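Local atomic coordinates of mandelate racemase / muconate lactonizing enzyme family protein (Agrobacterium tumefaciens, PDB entry 4DXK), a protein that is of unconfirmed function but belongs to the mandelate racemase subgroup of the enolase superfamily and probably acts as a metal-dependent lyase or isomerase. Residues E242-I245 against K246-S249; D248-S251 against S252-R255; D278-T282 against G283-V287. All coordinates share one frame; numbering follows the deposited sequence.

Contact 1 of 3, residues E242-I245 against K246-S249; sequences EDPI and KMDS. With NA (sodium ion), chain C.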
# COMPACT_ATOMS: atom_id res chain seq x y z
N GLU A 242 -9.54 -8.28 24.74
CA GLU A 242 -8.51 -7.42 25.31
C GLU A 242 -7.16 -8.12 25.35
O GLU A 242 -7.04 -9.25 25.84
CB GLU A 242 -8.94 -7.00 26.71
CG GLU A 242 -7.98 -6.03 27.41
CD GLU A 242 -8.55 -5.53 28.73
OE1 GLU A 242 -9.78 -5.60 28.93
OE2 GLU A 242 -7.76 -5.08 29.59
N ASP A 243 -6.15 -7.43 24.83
CA ASP A 243 -4.78 -7.93 24.83
C ASP A 243 -4.69 -9.39 24.36
O ASP A 243 -4.15 -10.24 25.06
CB ASP A 243 -4.14 -7.71 26.20
CG ASP A 243 -3.89 -6.25 26.49
OD1 ASP A 243 -3.67 -5.51 25.53
OD2 ASP A 243 -3.91 -5.85 27.67
N PRO A 244 -5.21 -9.67 23.16
CA PRO A 244 -5.22 -11.06 22.69
C PRO A 244 -3.82 -11.63 22.44
O PRO A 244 -3.65 -12.85 22.50
CB PRO A 244 -6.00 -10.98 21.38
CG PRO A 244 -5.82 -9.55 20.92
CD PRO A 244 -5.84 -8.76 22.18
N ILE A 245 -2.87 -10.75 22.12
CA ILE A 245 -1.48 -11.11 21.90
C ILE A 245 -0.62 -10.06 22.61
O ILE A 245 -1.14 -9.06 23.09
CB ILE A 245 -1.11 -11.17 20.39
CG1 ILE A 245 -1.27 -9.80 19.73
CG2 ILE A 245 -1.91 -12.26 19.66
CD1 ILE A 245 -0.68 -9.73 18.32
N LYS A 246 0.68 -10.30 22.68
CA LYS A 246 1.62 -9.34 23.25
C LYS A 246 1.62 -8.08 22.40
O LYS A 246 1.61 -8.16 21.17
CB LYS A 246 3.03 -9.94 23.28
CG LYS A 246 4.00 -9.20 24.19
CD LYS A 246 3.77 -9.53 25.64
CE LYS A 246 4.91 -9.01 26.51
NZ LYS A 246 4.59 -9.24 27.92
N MET A 247 1.65 -6.92 23.04
CA MET A 247 1.54 -5.65 22.32
C MET A 247 2.91 -5.06 21.97
O MET A 247 3.15 -3.86 22.17
CB MET A 247 0.69 -4.68 23.15
CG MET A 247 -0.75 -5.16 23.31
SD MET A 247 -1.65 -4.93 21.77
CE MET A 247 -3.06 -5.97 22.04
N ASP A 248 3.81 -5.89 21.44
CA ASP A 248 5.18 -5.47 21.14
C ASP A 248 5.52 -5.18 19.68
O ASP A 248 6.41 -4.38 19.40
CB ASP A 248 6.21 -6.42 21.74
CG ASP A 248 5.96 -7.88 21.42
OD1 ASP A 248 5.04 -8.23 20.65
OD2 ASP A 248 6.75 -8.68 21.97
N SER A 249 4.89 -5.87 18.75
CA SER A 249 4.92 -5.49 17.33
C SER A 249 3.46 -5.40 16.88
O SER A 249 2.83 -6.41 16.56
CB SER A 249 5.68 -6.52 16.49
OG SER A 249 7.08 -6.49 16.70
NA NA C . -6.53 -5.97 31.34
O HOH W 1 -4.98 -6.89 29.88
O HOH W 2 -5.19 -6.81 33.09

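Contact 2 of 3, residues D248-S251 against S252-R255; sequences DSLS and SLTR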
# COMPACT_ATOMS: atom_id res chain seq x y z
N ASP A 248 3.81 -5.89 21.44
CA ASP A 248 5.18 -5.47 21.14
C ASP A 248 5.52 -5.18 19.68
O ASP A 248 6.41 -4.38 19.40
CB ASP A 248 6.21 -6.42 21.74
CG ASP A 248 5.96 -7.88 21.42
OD1 ASP A 248 5.04 -8.23 20.65
OD2 ASP A 248 6.75 -8.68 21.97
N SER A 249 4.89 -5.87 18.75
CA SER A 249 4.92 -5.49 17.33
C SER A 249 3.46 -5.40 16.88
O SER A 249 2.83 -6.41 16.56
CB SER A 249 5.68 -6.52 16.49
OG SER A 249 7.08 -6.49 16.70
N LEU A 250 2.91 -4.19 16.92
CA LEU A 250 1.48 -3.98 16.75
C LEU A 250 0.93 -4.34 15.38
O LEU A 250 -0.28 -4.57 15.26
CB LEU A 250 1.11 -2.54 17.12
CG LEU A 250 1.44 -2.18 18.57
CD1 LEU A 250 1.27 -0.69 18.81
CD2 LEU A 250 0.60 -2.98 19.56
N SER A 251 1.78 -4.39 14.36
CA SER A 251 1.28 -4.74 13.04
C SER A 251 0.63 -6.14 13.01
O SER A 251 -0.24 -6.39 12.18
CB SER A 251 2.38 -4.61 11.98
OG SER A 251 3.43 -5.53 12.24
N SER A 252 1.01 -7.02 13.93
CA SER A 252 0.35 -8.33 14.03
C SER A 252 -1.16 -8.23 14.27
O SER A 252 -1.91 -9.15 13.94
CB SER A 252 0.97 -9.18 15.13
OG SER A 252 2.25 -9.64 14.75
N LEU A 253 -1.61 -7.12 14.86
CA LEU A 253 -3.03 -6.96 15.16
C LEU A 253 -3.91 -6.91 13.91
O LEU A 253 -5.09 -7.23 13.98
CB LEU A 253 -3.26 -5.71 16.01
CG LEU A 253 -2.62 -5.74 17.39
CD1 LEU A 253 -2.83 -4.42 18.08
CD2 LEU A 253 -3.19 -6.87 18.22
N THR A 254 -3.35 -6.55 12.76
CA THR A 254 -4.18 -6.47 11.56
C THR A 254 -4.75 -7.84 11.18
O THR A 254 -5.91 -7.97 10.77
CB THR A 254 -3.43 -5.84 10.38
OG1 THR A 254 -2.38 -6.72 9.94
CG2 THR A 254 -2.83 -4.51 10.79
N ARG A 255 -3.95 -8.87 11.34
CA ARG A 255 -4.44 -10.20 11.04
C ARG A 255 -5.45 -10.69 12.04
O ARG A 255 -6.41 -11.37 11.68
CB ARG A 255 -3.28 -11.16 10.95
CG ARG A 255 -2.40 -10.81 9.78
CD ARG A 255 -1.29 -11.77 9.65
NE ARG A 255 -1.76 -13.13 9.44
CZ ARG A 255 -0.93 -14.16 9.33
NH1 ARG A 255 0.37 -13.94 9.43
NH2 ARG A 255 -1.39 -15.39 9.14

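Contact 3 of 3, residues D278-T282 against G283-V287; sequences DLLET and GAAGV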
# COMPACT_ATOMS: atom_id res chain seq x y z
N ASP A 278 1.02 4.43 17.03
CA ASP A 278 1.38 3.19 16.36
C ASP A 278 0.17 2.24 16.29
O ASP A 278 -0.07 1.60 15.27
CB ASP A 278 2.54 2.50 17.09
CG ASP A 278 3.87 3.24 16.95
OD1 ASP A 278 3.99 4.20 16.16
OD2 ASP A 278 4.82 2.82 17.65
N LEU A 279 -0.58 2.15 17.38
CA LEU A 279 -1.76 1.29 17.41
C LEU A 279 -2.80 1.76 16.40
O LEU A 279 -3.33 0.98 15.61
CB LEU A 279 -2.36 1.27 18.82
CG LEU A 279 -3.67 0.52 19.00
CD1 LEU A 279 -3.48 -0.96 18.73
CD2 LEU A 279 -4.23 0.76 20.39
N LEU A 280 -3.09 3.06 16.41
CA LEU A 280 -4.06 3.60 15.45
C LEU A 280 -3.62 3.40 14.00
O LEU A 280 -4.45 3.11 13.12
CB LEU A 280 -4.32 5.08 15.75
CG LEU A 280 -4.96 5.39 17.10
CD1 LEU A 280 -4.94 6.88 17.40
CD2 LEU A 280 -6.38 4.86 17.15
N GLU A 281 -2.33 3.52 13.74
CA GLU A 281 -1.79 3.36 12.39
C GLU A 281 -1.92 1.94 11.85
O GLU A 281 -1.79 1.73 10.64
CB GLU A 281 -0.32 3.80 12.31
CG GLU A 281 -0.10 5.31 12.35
CD GLU A 281 1.36 5.72 12.16
OE1 GLU A 281 2.25 4.84 12.08
OE2 GLU A 281 1.61 6.94 12.06
N THR A 282 -2.18 0.96 12.71
CA THR A 282 -2.35 -0.40 12.22
C THR A 282 -3.64 -0.56 11.43
O THR A 282 -3.75 -1.48 10.63
CB THR A 282 -2.41 -1.45 13.34
OG1 THR A 282 -3.60 -1.26 14.12
CG2 THR A 282 -1.16 -1.41 14.22
N GLY A 283 -4.62 0.30 11.66
CA GLY A 283 -5.93 0.11 11.06
C GLY A 283 -6.77 -0.95 11.77
O GLY A 283 -7.86 -1.28 11.29
N ALA A 284 -6.28 -1.46 12.90
CA ALA A 284 -6.95 -2.53 13.63
C ALA A 284 -7.40 -2.10 15.02
O ALA A 284 -7.93 -2.91 15.77
CB ALA A 284 -6.02 -3.74 13.73
N ALA A 285 -7.20 -0.83 15.37
CA ALA A 285 -7.53 -0.38 16.72
C ALA A 285 -9.03 -0.47 16.98
O ALA A 285 -9.83 -0.22 16.08
CB ALA A 285 -7.03 1.04 16.94
N GLY A 286 -9.40 -0.79 18.21
CA GLY A 286 -10.80 -0.88 18.60
C GLY A 286 -11.05 -0.02 19.82
O GLY A 286 -10.99 1.21 19.76
N VAL A 287 -11.34 -0.66 20.94
CA VAL A 287 -11.46 0.06 22.20
C VAL A 287 -10.06 0.41 22.66
O VAL A 287 -9.20 -0.47 22.79
CB VAL A 287 -12.17 -0.78 23.27
CG1 VAL A 287 -12.30 0.03 24.55
CG2 VAL A 287 -13.54 -1.23 22.76
O HOH W 3 -6.87 1.71 13.72

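Contact 1 of 3, residues E242-I245 against K246-S249
M247 reaches back across the turn to D243 and P244. It leaves the backbone with CG beside its own N and opposite the carbonyl carbon (chi1 -64°). From CB the chain runs to CG, which lies 3.7 Å from D243 OD1. A bend at chi2 (-75°) then sets SD against helix 253-259, 3.9 Å from L253 CD1. The last bond is extended and carries CE to 3.9 Å from P244 CD and 3.6 Å from D243 OD1. The M247 side chain crosses those of D243 and P244 at about a right angle. D243 OD1 has its polar partner in S267 OG. D243 OD2 accepts a hydrogen bond from water 1 at 2.7 Å, and that water is a ligand of the sodium ion. D243 is therefore second shell to the metal. E242 OE2 binds the ion directly at 2.3 Å, along with E216 and E268. M247 is also the centre of an inverse gamma turn, closed by a weak bond from D248 N to K246 O (3.2 Å). E242 ends strand 240-242 of the barrel and the residues after it form the loop; acidic residues at such strand ends make the metal site of the enolase superfamily.

Contact 2 of 3, residues D248-S251 against S252-R255
S251 and S252 sit at the middle of a run of turns with the 3-10 bonding pattern, which leads the chain into helix 253-259 of the beta/alpha barrel. Together with L250 they bury the most surface here. Three successive backbone bonds span three residues each. S252 N donates to S249 O at 3.3 Å. L253 N donates to L250 O at 2.9 Å. T254 N donates to S251 O at 3.2 Å. A weak fourth bond of the same span follows, from R255 N to S252 O at 3.3 Å. In the first three the donor stands above the carbonyl plane, by 35° to 52°, and not on a lone pair.

L250 and L253 carry the apolar side. They lie side by side and point the same way, with L250 CD2 4.0 Å from L253 CD1. The foot of L253 also covers the L250 carbonyl, its CB standing 3.3 Å from L250 O. L250 further packs on L279 of helix 272-281.

The hydroxyls of S251 and S252 face a neighbouring subunit, while L250 and L253 pack within their own chain. S252 OG is turned beside its own N (chi1 -72°), and from there it is hydrogen-bonded to R277 of that subunit. In the conformer given, S251 OG is hydrogen-bonded to E281 of the same neighbouring subunit, and S249 OG likewise to its D278. The turn thus presents a polar patch at the subunit interface. Back within the turn, S252 CB passes 3.6 Å from S249 O. One turn on, the methyl CG2 of T254 lies 3.5 Å from S251 O.

Contact 3 of 3, residues D278-T282 against G283-V287
T282 meets A284 through a hydroxyl placed by its first torsion: at chi1 67°, OG1 lies between the backbone N and the carbonyl carbon. There it can serve both sides of the turn. It donates to L279 O at 2.7 Å, approaching in the carbonyl plane. It accepts from A284 N at 3.0 Å, with an N-H...O angle of 154°. The hydroxyl thus links a carbonyl of helix 272-281 to an amide of the loop that follows. L279 O also takes T282 N, so two donors grip it.

L280 O is held in a second way. G283 N donates to it at 3.2 Å, from above the carbonyl plane. Water 3 donates to the same oxygen and accepts from A285 N, so it bridges the helix and the loop. G283, at positive phi (78°), is the first residue to leave the helical path. The helix ends on a glycine at a place where a CB would clash with T282 O.

After the turn, A285 folds its methyl back onto the helix. A285 CB lies 3.9 Å from L280 CD2 and 4.0 Å from L279 CG. It packs against both leucines, while the water and the hydroxyl handle the polar atoms beside it. A284 packs on L253 and A257 of helix 253-259. The chain then enters strand 287-290 of the barrel.

The chemistry implies that L279 O and L280 O, which lose the amide four residues on, are met instead by amides three residues on, the T282 hydroxyl and water 3.

How the contacts relate
The three contacts form a connected strip on the same side of the chain's centre. Contacts 1 and 2 share D248 and S249, and their centres are 8 Å apart. I245 CD1 packs 3.6 Å from S252 CB between them. Contacts 2 and 3 join two neighbouring barrel helices, with L253 CD1 3.6 Å from L279 CD1. T254 CG2 also lies 3.2 Å from T282 O there. Contacts 1 and 3 do not touch, their nearest atoms being about 5 Å apart. Only contact 1 holds a sodium ligand. The side chains of L253 and L279 lie about 14 and 13 Å from a bound sodium ion. All three contacts touch the same neighbouring subunit.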